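Local structure of devB protein (Vibrio cholerae O1 biovar eltor str. N16961, 1Y89) at residues D19-Y24 against F132-L137; P30-L35 against N61-W66; A184-Y189 against V224-L229. The protein is of unconfirmed function but probably hydrolyses 6-phosphogluconolactone, a step of the pentose phosphate pathway. All blocks are in the same frame, centred on the assembly; numbering follows the deposited sequence.

All three contacts are largely buried and meet at one mixed sheet. Contact 1 lays helix 10-25 against strand 134-137; contacts 2 and 3 are parallel strand pairs on either side of that strand, 31-35 with 62-66 and 186-189 with 224-229. Contact 1 joins helix and sheet by aromatic side chains, selenium and a water, whereas the other two are stitched by backbone bonds. Contact 2 adds a histidine-tryptophan bond and apolar packing around F64 and W66; contact 3 adds a buried salt bridge and a Y189-W227 stack. Contact 1 touches both, through M21 on I33 and through a D20-R186 salt bridge and a W134-S188 bond, while contacts 2 and 3 do not touch.

Contact 1 of 3, residues D19-Y24 against F132-L137; sequences DDMLAY and FDWILL. With PE5 (3,6,9,12,15,18,21,24-octaoxahexacosan-1-ol), chain F.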
loop_
_atom_site.group_PDB
_atom_site.type_symbol
_atom_site.label_atom_id
_atom_site.label_comp_id
_atom_site.label_asym_id
_atom_site.label_seq_id
_atom_site.Cartn_x
_atom_site.Cartn_y
_atom_site.Cartn_z
ATOM N N ASP A 19 3.281 11.120 -7.304
ATOM C CA ASP A 19 3.048 10.144 -8.398
ATOM C C ASP A 19 1.572 9.789 -8.487
ATOM O O ASP A 19 1.035 9.668 -9.595
ATOM C CB ASP A 19 3.904 8.896 -8.265
ATOM C CG ASP A 19 5.393 9.183 -8.514
ATOM O OD1 ASP A 19 5.717 10.211 -9.159
ATOM O OD2 ASP A 19 6.215 8.371 -8.075
ATOM N N ASP A 20 0.916 9.651 -7.339
ATOM C CA ASP A 20 -0.523 9.343 -7.334
ATOM C C ASP A 20 -1.312 10.529 -7.899
ATOM O O ASP A 20 -2.232 10.335 -8.684
ATOM C CB ASP A 20 -0.999 9.036 -5.902
ATOM C CG ASP A 20 -0.703 7.615 -5.476
ATOM O OD1 ASP A 20 -0.125 6.849 -6.270
ATOM O OD2 ASP A 20 -1.037 7.253 -4.335
HETATM N N MSE A 21 -0.935 11.747 -7.502
HETATM C CA MSE A 21 -1.590 12.965 -8.002
HETATM C C MSE A 21 -1.529 13.011 -9.542
HETATM O O MSE A 21 -2.518 13.303 -10.214
HETATM C CB MSE A 21 -0.913 14.198 -7.385
HETATM C CG MSE A 21 -1.706 15.461 -7.440
HETATM SE SE MSE A 21 -3.127 15.351 -6.059
HETATM C CE MSE A 21 -2.208 15.805 -4.540
ATOM N N LEU A 22 -0.345 12.756 -10.084
ATOM C CA LEU A 22 -0.172 12.626 -11.535
ATOM C C LEU A 22 -1.132 11.579 -12.141
ATOM O O LEU A 22 -1.865 11.866 -13.114
ATOM C CB LEU A 22 1.292 12.254 -11.857
ATOM C CG LEU A 22 1.679 12.094 -13.340
ATOM C CD1 LEU A 22 1.282 13.322 -14.137
ATOM C CD2 LEU A 22 3.181 11.830 -13.507
ATOM N N ALA A 23 -1.121 10.363 -11.590
ATOM C CA ALA A 23 -1.956 9.285 -12.142
ATOM C C ALA A 23 -3.450 9.627 -12.062
ATOM O O ALA A 23 -4.205 9.410 -13.017
ATOM C CB ALA A 23 -1.681 7.947 -11.386
ATOM N N TYR A 24 -3.873 10.177 -10.926
ATOM C CA TYR A 24 -5.257 10.642 -10.804
ATOM C C TYR A 24 -5.606 11.618 -11.927
ATOM O O TYR A 24 -6.680 11.508 -12.516
ATOM C CB TYR A 24 -5.484 11.348 -9.463
ATOM C CG TYR A 24 -5.790 10.424 -8.297
ATOM C CD1 TYR A 24 -6.919 9.570 -8.327
ATOM C CD2 TYR A 24 -4.999 10.453 -7.126
ATOM C CE1 TYR A 24 -7.228 8.743 -7.221
ATOM C CE2 TYR A 24 -5.301 9.623 -6.026
ATOM C CZ TYR A 24 -6.409 8.775 -6.084
ATOM O OH TYR A 24 -6.717 7.971 -4.998
ATOM N N PHE A 132 -15.358 11.956 -1.635
ATOM C CA PHE A 132 -14.046 12.382 -2.096
ATOM C C PHE A 132 -13.285 11.207 -2.670
ATOM O O PHE A 132 -13.375 10.069 -2.169
ATOM C CB PHE A 132 -13.249 13.064 -0.969
ATOM C CG PHE A 132 -13.590 14.537 -0.833
ATOM C CD1 PHE A 132 -14.761 14.939 -0.186
ATOM C CD2 PHE A 132 -12.775 15.499 -1.426
ATOM C CE1 PHE A 132 -15.120 16.286 -0.110
ATOM C CE2 PHE A 132 -13.098 16.866 -1.369
ATOM C CZ PHE A 132 -14.244 17.272 -0.711
ATOM N N ASP A 133 -12.544 11.492 -3.725
ATOM C CA ASP A 133 -11.620 10.493 -4.276
ATOM C C ASP A 133 -10.449 10.282 -3.334
ATOM O O ASP A 133 -9.958 9.151 -3.203
ATOM C CB ASP A 133 -11.121 10.916 -5.661
ATOM C CG ASP A 133 -12.231 10.932 -6.682
ATOM O OD1 ASP A 133 -12.588 9.846 -7.193
ATOM O OD2 ASP A 133 -12.769 12.024 -6.951
ATOM N N TRP A 134 -10.030 11.347 -2.652
ATOM C CA TRP A 134 -8.823 11.277 -1.830
ATOM C C TRP A 134 -8.812 12.409 -0.832
ATOM O O TRP A 134 -8.984 13.597 -1.202
ATOM C CB TRP A 134 -7.584 11.405 -2.721
ATOM C CG TRP A 134 -6.275 10.960 -2.053
ATOM C CD1 TRP A 134 -6.129 10.251 -0.878
ATOM C CD2 TRP A 134 -4.959 11.151 -2.581
ATOM N NE1 TRP A 134 -4.787 10.001 -0.644
ATOM C CE2 TRP A 134 -4.051 10.535 -1.682
ATOM C CE3 TRP A 134 -4.455 11.803 -3.729
ATOM C CZ2 TRP A 134 -2.646 10.527 -1.908
ATOM C CZ3 TRP A 134 -3.065 11.795 -3.954
ATOM C CH2 TRP A 134 -2.180 11.157 -3.043
ATOM N N ILE A 135 -8.607 12.074 0.435
ATOM C CA ILE A 135 -8.480 13.094 1.465
ATOM C C ILE A 135 -7.127 12.875 2.118
ATOM O O ILE A 135 -6.852 11.772 2.655
ATOM C CB ILE A 135 -9.638 13.009 2.514
ATOM C CG1 ILE A 135 -11.021 13.137 1.809
ATOM C CG2 ILE A 135 -9.471 14.075 3.620
ATOM C CD1 ILE A 135 -12.230 13.104 2.793
ATOM N N LEU A 136 -6.304 13.926 2.102
ATOM C CA LEU A 136 -4.994 13.911 2.790
ATOM C C LEU A 136 -5.226 14.520 4.171
ATOM O O LEU A 136 -5.831 15.631 4.285
ATOM C CB LEU A 136 -3.982 14.812 2.042
ATOM C CG LEU A 136 -3.688 14.404 0.576
ATOM C CD1 LEU A 136 -2.469 15.243 0.062
ATOM C CD2 LEU A 136 -3.377 12.958 0.495
ATOM N N LEU A 137 -4.767 13.822 5.202
ATOM C CA LEU A 137 -5.052 14.216 6.583
ATOM C C LEU A 137 -3.777 14.306 7.381
ATOM O O LEU A 137 -2.791 13.613 7.067
ATOM C CB LEU A 137 -6.002 13.202 7.271
ATOM C CG LEU A 137 -7.396 13.194 6.642
ATOM C CD1 LEU A 137 -8.171 11.969 7.182
ATOM C CD2 LEU A 137 -8.163 14.517 6.992
HETATM O O1 PE5 F . -5.196 5.089 -12.185
HETATM C C1 PE5 F . -5.760 5.678 -11.005
HETATM C C2 PE5 F . -4.770 6.648 -10.372
HETATM O O2 PE5 F . -4.794 6.532 -8.950
HETATM C C3 PE5 F . -3.517 6.511 -8.330
HETATM C C4 PE5 F . -3.737 6.139 -6.884
HETATM O O3 PE5 F . -3.576 4.738 -6.705
HETATM O O HOH W 1 -9.256 7.153 -4.845
#
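Y24 and W134 meet where helix 19-24 runs nearly antiparallel to strand 134-137, their short axes 12.1 Å apart and their directions 160° from each other. The tryptophan spans much of that gap: chi1 -164° sets CG anti to the backbone N, on a CB that already points to the helix. Y24 CE2 comes to 3.3 Å from W134 CE3, and the two six-membered rings sit obliquely with planes 40° apart. Further round the indole rim, D20 CB packs 3.8 Å from W134 CH2. M21, a selenomethionine bent at chi2 and chi3, brings SE to 4.1 Å from W134 CZ3 in an oblique Met-aromatic contact. A water 2.7 Å from Y24 OH links the tyrosine hydroxyl to the backbone carbonyl of D133, donating to D133 O at 2.7 Å; Y24 OH also bonds to R186. Ether oxygen O2 of the bound PE5 lies over one face of the Y24 ring. In this alpha/beta fold the contact seats helix 10-25 on one face of the sheet; W134 NE1 bonds to S188 and D20 forms a salt bridge with R186, both on strand 186-191, while M21 reaches I33 on strand 31-35 and L44 of helix 39-48.

Contact 2 of 3, residues P30-L35 against N61-W66; sequences PVHISL and NLHFWW
Strands 31-35 and 62-66 are neighbouring parallel strands of the central sheet, with H32 beside H63 and W65 on one face and I33 and L35 beside F64 on the other. Five backbone bonds join them in the alternating pattern of parallel pairing. V31 pairs with L62: V31 N gives to N61 O, and V31 O receives from H63 N at 2.8 Å. I33 then gives and receives in the same way, and L35 N closes the row on W65 O at 2.7 Å. On the histidine face the indole N-H of W65 donates from NE1 to H32 ND1 at 3.0 Å, with an N-H...N angle of 151°. The donor stands 17° out of the imidazole plane, a geometry consistent with ND1 of H32 acting as the acceptor. H32 CE1 sits over one face of the H63 ring, 3.6 Å from H63 CG, the ring planes being 39° apart. H63 ND1 is bonded to H100, whose ring also stacks on W65.

The chain passes between these strands through helix 39-48 and the short helix 53-56, a right-handed beta-alpha-beta crossover of the Rossmann-like kind. Across the sheet, on the apolar face, L35 CD1 packs 3.7 Å from F64 CD1. I33 and F64 lie side by side, I33 CB 3.9 Å from F64 CD1. L35 CB lies over the five-membered ring of W66, 4.2 Å from the ring centroid, in a CH-pi contact, while L62 CD2 meets I33 CD1, these two side chains crossing obliquely. This face looks to helix 10-25, where M21 also reaches L62; the histidine face has helix 108-122 against W65.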
loop_
_atom_site.group_PDB
_atom_site.type_symbol
_atom_site.label_atom_id
_atom_site.label_comp_id
_atom_site.label_asym_id
_atom_site.label_seq_id
_atom_site.Cartn_x
_atom_site.Cartn_y
_atom_site.Cartn_z
ATOM N N PRO A 30 -13.077 14.415 -13.561
ATOM C CA PRO A 30 -12.850 15.087 -12.287
ATOM C C PRO A 30 -12.459 14.154 -11.168
ATOM O O PRO A 30 -13.046 13.068 -11.007
ATOM C CB PRO A 30 -14.200 15.759 -11.976
ATOM C CG PRO A 30 -14.883 15.888 -13.282
ATOM C CD PRO A 30 -14.453 14.650 -14.067
ATOM N N VAL A 31 -11.454 14.588 -10.413
ATOM C CA VAL A 31 -10.975 13.901 -9.220
ATOM C C VAL A 31 -11.006 14.964 -8.115
ATOM O O VAL A 31 -10.396 16.040 -8.253
ATOM C CB VAL A 31 -9.534 13.339 -9.393
ATOM C CG1 VAL A 31 -9.030 12.653 -8.077
ATOM C CG2 VAL A 31 -9.466 12.383 -10.611
ATOM N N HIS A 32 -11.749 14.662 -7.051
ATOM C CA HIS A 32 -11.896 15.580 -5.921
ATOM C C HIS A 32 -10.959 15.183 -4.795
ATOM O O HIS A 32 -11.066 14.052 -4.232
ATOM C CB HIS A 32 -13.356 15.608 -5.488
ATOM C CG HIS A 32 -14.232 16.234 -6.521
ATOM N ND1 HIS A 32 -14.301 17.602 -6.691
ATOM C CD2 HIS A 32 -15.011 15.686 -7.492
ATOM C CE1 HIS A 32 -15.121 17.873 -7.695
ATOM N NE2 HIS A 32 -15.568 16.724 -8.197
ATOM N N ILE A 33 -10.052 16.113 -4.477
ATOM C CA ILE A 33 -8.989 15.885 -3.511
ATOM C C ILE A 33 -9.124 16.903 -2.373
ATOM O O ILE A 33 -9.291 18.100 -2.608
ATOM C CB ILE A 33 -7.591 15.944 -4.167
ATOM C CG1 ILE A 33 -7.512 14.836 -5.263
ATOM C CG2 ILE A 33 -6.433 15.783 -3.074
ATOM C CD1 ILE A 33 -6.433 15.030 -6.237
ATOM N N SER A 34 -9.074 16.402 -1.147
ATOM C CA SER A 34 -9.134 17.266 0.030
ATOM C C SER A 34 -7.721 17.439 0.641
ATOM O O SER A 34 -7.038 16.443 0.957
ATOM C CB SER A 34 -10.099 16.682 1.049
ATOM O OG SER A 34 -10.070 17.461 2.242
ATOM N N LEU A 35 -7.314 18.694 0.843
ATOM C CA LEU A 35 -5.966 19.012 1.316
ATOM C C LEU A 35 -5.951 19.424 2.773
ATOM O O LEU A 35 -6.800 20.191 3.197
ATOM C CB LEU A 35 -5.385 20.159 0.489
ATOM C CG LEU A 35 -5.206 19.920 -1.022
ATOM C CD1 LEU A 35 -4.678 21.182 -1.696
ATOM C CD2 LEU A 35 -4.209 18.747 -1.254
ATOM N N ASN A 61 -8.150 18.422 -14.564
ATOM C CA ASN A 61 -8.924 17.281 -14.041
ATOM C C ASN A 61 -8.963 17.155 -12.506
ATOM O O ASN A 61 -9.754 16.386 -11.943
ATOM C CB ASN A 61 -8.392 15.972 -14.643
ATOM C CG ASN A 61 -8.611 15.899 -16.117
ATOM O OD1 ASN A 61 -9.596 16.458 -16.626
ATOM N ND2 ASN A 61 -7.713 15.202 -16.833
ATOM N N LEU A 62 -8.126 17.930 -11.821
ATOM C CA LEU A 62 -8.059 17.854 -10.345
ATOM C C LEU A 62 -8.843 18.990 -9.717
ATOM O O LEU A 62 -8.809 20.104 -10.202
ATOM C CB LEU A 62 -6.591 17.894 -9.854
ATOM C CG LEU A 62 -5.603 16.844 -10.366
ATOM C CD1 LEU A 62 -4.261 16.928 -9.647
ATOM C CD2 LEU A 62 -6.174 15.441 -10.236
ATOM N N HIS A 63 -9.578 18.692 -8.646
ATOM C CA HIS A 63 -10.289 19.702 -7.880
ATOM C C HIS A 63 -9.792 19.661 -6.456
ATOM O O HIS A 63 -9.786 18.594 -5.836
ATOM C CB HIS A 63 -11.813 19.437 -7.929
ATOM C CG HIS A 63 -12.395 19.693 -9.283
ATOM N ND1 HIS A 63 -13.122 20.824 -9.579
ATOM C CD2 HIS A 63 -12.255 19.014 -10.452
ATOM C CE1 HIS A 63 -13.473 20.796 -10.857
ATOM N NE2 HIS A 63 -12.950 19.711 -11.410
ATOM N N PHE A 64 -9.343 20.798 -5.948
ATOM C CA PHE A 64 -8.817 20.842 -4.590
ATOM C C PHE A 64 -9.788 21.502 -3.654
ATOM O O PHE A 64 -10.323 22.588 -3.952
ATOM C CB PHE A 64 -7.460 21.579 -4.520
ATOM C CG PHE A 64 -6.347 20.815 -5.153
ATOM C CD1 PHE A 64 -6.046 19.520 -4.740
ATOM C CD2 PHE A 64 -5.602 21.375 -6.162
ATOM C CE1 PHE A 64 -4.989 18.793 -5.339
ATOM C CE2 PHE A 64 -4.553 20.656 -6.768
ATOM C CZ PHE A 64 -4.253 19.362 -6.351
ATOM N N TRP A 65 -9.977 20.823 -2.520
ATOM C CA TRP A 65 -10.811 21.309 -1.431
ATOM C C TRP A 65 -9.931 21.196 -0.189
ATOM O O TRP A 65 -8.827 20.659 -0.287
ATOM C CB TRP A 65 -12.052 20.434 -1.257
ATOM C CG TRP A 65 -12.898 20.300 -2.495
ATOM C CD1 TRP A 65 -12.629 19.503 -3.594
ATOM C CD2 TRP A 65 -14.148 20.926 -2.746
ATOM N NE1 TRP A 65 -13.642 19.629 -4.526
ATOM C CE2 TRP A 65 -14.599 20.470 -4.016
ATOM C CE3 TRP A 65 -14.953 21.813 -2.017
ATOM C CZ2 TRP A 65 -15.789 20.894 -4.580
ATOM C CZ3 TRP A 65 -16.152 22.234 -2.581
ATOM C CH2 TRP A 65 -16.558 21.770 -3.859
ATOM N N TRP A 66 -10.407 21.730 0.933
ATOM C CA TRP A 66 -9.707 21.683 2.215
ATOM C C TRP A 66 -10.455 20.878 3.252
ATOM O O TRP A 66 -11.684 21.056 3.400
ATOM C CB TRP A 66 -9.382 23.109 2.713
ATOM C CG TRP A 66 -8.112 23.558 2.040
ATOM C CD1 TRP A 66 -6.837 23.500 2.547
ATOM C CD2 TRP A 66 -7.991 24.027 0.699
ATOM N NE1 TRP A 66 -5.943 23.917 1.601
ATOM C CE2 TRP A 66 -6.622 24.234 0.450
ATOM C CE3 TRP A 66 -8.923 24.279 -0.336
ATOM C CZ2 TRP A 66 -6.142 24.728 -0.785
ATOM C CZ3 TRP A 66 -8.449 24.755 -1.567
ATOM C CH2 TRP A 66 -7.073 24.951 -1.787
#

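Contact 3 of 3, residues A184-Y189 against V224-L229; sequences AKRISY and VTEWYL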
loop_
_atom_site.group_PDB
_atom_site.type_symbol
_atom_site.label_atom_id
_atom_site.label_comp_id
_atom_site.label_asym_id
_atom_site.label_seq_id
_atom_site.Cartn_x
_atom_site.Cartn_y
_atom_site.Cartn_z
ATOM N N ALA A 184 -15.339 8.963 2.147
ATOM C CA ALA A 184 -14.348 9.093 1.070
ATOM C C ALA A 184 -13.848 7.739 0.550
ATOM O O ALA A 184 -13.868 6.731 1.278
ATOM C CB ALA A 184 -13.192 9.962 1.525
ATOM N N LYS A 185 -13.416 7.700 -0.712
ATOM C CA LYS A 185 -12.893 6.450 -1.272
ATOM C C LYS A 185 -11.550 6.073 -0.631
ATOM O O LYS A 185 -11.193 4.883 -0.553
ATOM C CB LYS A 185 -12.718 6.575 -2.776
ATOM C CG LYS A 185 -14.066 6.724 -3.514
ATOM C CD LYS A 185 -13.802 7.027 -4.978
ATOM C CE LYS A 185 -15.099 7.470 -5.745
ATOM N NZ LYS A 185 -14.787 7.969 -7.160
ATOM N N ARG A 186 -10.826 7.090 -0.172
ATOM C CA ARG A 186 -9.445 6.925 0.261
ATOM C C ARG A 186 -9.085 8.081 1.163
ATOM O O ARG A 186 -9.271 9.249 0.776
ATOM C CB ARG A 186 -8.521 6.890 -0.966
ATOM C CG ARG A 186 -7.010 6.812 -0.602
ATOM C CD ARG A 186 -6.186 6.906 -1.884
ATOM N NE ARG A 186 -4.746 6.770 -1.597
ATOM C CZ ARG A 186 -3.778 7.034 -2.460
ATOM N NH1 ARG A 186 -4.070 7.466 -3.695
ATOM N NH2 ARG A 186 -2.509 6.885 -2.072
ATOM N N ILE A 187 -8.613 7.788 2.378
ATOM C CA ILE A 187 -8.096 8.845 3.236
ATOM C C ILE A 187 -6.713 8.405 3.674
ATOM O O ILE A 187 -6.471 7.212 3.866
ATOM C CB ILE A 187 -9.033 9.173 4.465
ATOM C CG1 ILE A 187 -8.972 8.048 5.523
ATOM C CG2 ILE A 187 -10.528 9.398 3.999
ATOM C CD1 ILE A 187 -9.851 8.324 6.827
ATOM N N SER A 188 -5.810 9.369 3.812
ATOM C CA SER A 188 -4.408 9.059 4.027
ATOM C C SER A 188 -3.875 9.980 5.086
ATOM O O SER A 188 -3.760 11.181 4.843
ATOM C CB SER A 188 -3.566 9.238 2.733
ATOM O OG SER A 188 -4.130 8.549 1.622
ATOM N N TYR A 189 -3.558 9.410 6.244
ATOM C CA TYR A 189 -2.959 10.165 7.346
ATOM C C TYR A 189 -1.455 10.254 7.120
ATOM O O TYR A 189 -0.797 9.216 6.989
ATOM C CB TYR A 189 -3.218 9.461 8.673
ATOM C CG TYR A 189 -4.670 9.474 9.096
ATOM C CD1 TYR A 189 -5.237 10.640 9.632
ATOM C CD2 TYR A 189 -5.468 8.308 9.003
ATOM C CE1 TYR A 189 -6.553 10.685 10.040
ATOM C CE2 TYR A 189 -6.821 8.327 9.404
ATOM C CZ TYR A 189 -7.342 9.517 9.937
ATOM O OH TYR A 189 -8.656 9.592 10.351
ATOM N N VAL A 224 -10.495 2.844 1.393
ATOM C CA VAL A 224 -9.154 2.664 1.900
ATOM C C VAL A 224 -8.783 3.722 2.971
ATOM O O VAL A 224 -8.986 4.926 2.753
ATOM C CB VAL A 224 -8.157 2.765 0.706
ATOM C CG1 VAL A 224 -6.712 2.608 1.173
ATOM C CG2 VAL A 224 -8.486 1.623 -0.296
ATOM N N THR A 225 -8.241 3.272 4.102
ATOM C CA THR A 225 -7.657 4.202 5.069
ATOM C C THR A 225 -6.153 3.914 5.075
ATOM O O THR A 225 -5.758 2.753 5.203
ATOM C CB THR A 225 -8.216 3.968 6.470
ATOM O OG1 THR A 225 -9.631 4.134 6.449
ATOM C CG2 THR A 225 -7.629 4.970 7.464
ATOM N N GLU A 226 -5.330 4.949 4.949
ATOM C CA GLU A 226 -3.888 4.761 4.881
ATOM C C GLU A 226 -3.173 5.539 5.948
ATOM O O GLU A 226 -3.589 6.657 6.317
ATOM C CB GLU A 226 -3.357 5.231 3.524
ATOM C CG GLU A 226 -4.056 4.557 2.390
ATOM C CD GLU A 226 -3.562 4.993 1.043
ATOM O OE1 GLU A 226 -3.468 6.219 0.781
ATOM O OE2 GLU A 226 -3.278 4.083 0.247
ATOM N N TRP A 227 -2.050 4.980 6.376
ATOM C CA TRP A 227 -1.108 5.661 7.230
ATOM C C TRP A 227 0.231 5.717 6.494
ATOM O O TRP A 227 0.809 4.667 6.163
ATOM C CB TRP A 227 -0.957 4.897 8.562
ATOM C CG TRP A 227 -2.236 4.964 9.370
ATOM C CD1 TRP A 227 -3.352 4.216 9.210
ATOM C CD2 TRP A 227 -2.521 5.905 10.395
ATOM N NE1 TRP A 227 -4.327 4.617 10.111
ATOM C CE2 TRP A 227 -3.828 5.650 10.853
ATOM C CE3 TRP A 227 -1.779 6.926 10.995
ATOM C CZ2 TRP A 227 -4.421 6.388 11.881
ATOM C CZ3 TRP A 227 -2.377 7.664 12.031
ATOM C CH2 TRP A 227 -3.680 7.392 12.446
ATOM N N TYR A 228 0.705 6.925 6.207
ATOM C CA TYR A 228 2.000 7.121 5.526
ATOM C C TYR A 228 2.981 7.602 6.595
ATOM O O TYR A 228 2.785 8.687 7.151
ATOM C CB TYR A 228 1.886 8.233 4.463
ATOM C CG TYR A 228 1.316 7.782 3.125
ATOM C CD1 TYR A 228 0.057 7.211 3.040
ATOM C CD2 TYR A 228 2.039 7.938 1.951
ATOM C CE1 TYR A 228 -0.443 6.777 1.821
ATOM C CE2 TYR A 228 1.554 7.516 0.730
ATOM C CZ TYR A 228 0.309 6.924 0.674
ATOM O OH TYR A 228 -0.168 6.458 -0.525
ATOM N N LEU A 229 4.008 6.811 6.904
ATOM C CA LEU A 229 4.967 7.229 7.919
ATOM C C LEU A 229 6.356 7.260 7.307
ATOM O O LEU A 229 6.616 6.569 6.317
ATOM C CB LEU A 229 5.008 6.214 9.080
ATOM C CG LEU A 229 3.714 5.767 9.783
ATOM C CD1 LEU A 229 4.088 4.902 10.974
ATOM C CD2 LEU A 229 2.801 6.865 10.216
#
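R186 and E226 form a buried salt bridge on one face of a parallel strand pair, 186-189 with 224-229, near one side of the central sheet. The strands run at 23° to each other, and their backbones are joined by V224 N to K185 O, I187 N to V224 O, E226 N to I187 O, Y189 N to E226 O and Y228 N to Y189 O. The arginine is extended from CG to NE, and turns the NE side of its guanidinium to a single carboxylate oxygen. R186 NE stands 2.8 Å from E226 OE1. R186 NH2 is 3.1 Å from E226 OE1, which lies in the guanidinium plane; the two planar groups are 83° apart. NH2 meets the syn lone pair of OE1, whereas NE approaches from above the carboxylate plane.

S188 OG gives a third bond to E226 OE1, 2.6 Å long and to its anti lone pair, so three donors grip one oxygen. Such a setting would be expected to stabilise the charged carboxylate. R186 NH2, already engaged by D20, also makes a weak bond to Y228 OH.

On the other face Y189 and W227 form an offset stack, planes 26° apart and the tyrosine centroid 4.5 Å from that of the indole six-membered ring. Y189 CD2 is 3.6 Å from W227 CZ2, and Y189 CB also lies over the indole. T225 CG2 touches I187 CG1 at 3.9 Å. Strand 134-137 borders 186-191, with I187 packed on I135 and L137; strand 2-7 borders 224-230, N3 bonding E226 OE2, and helix 10-25 lies against Y228.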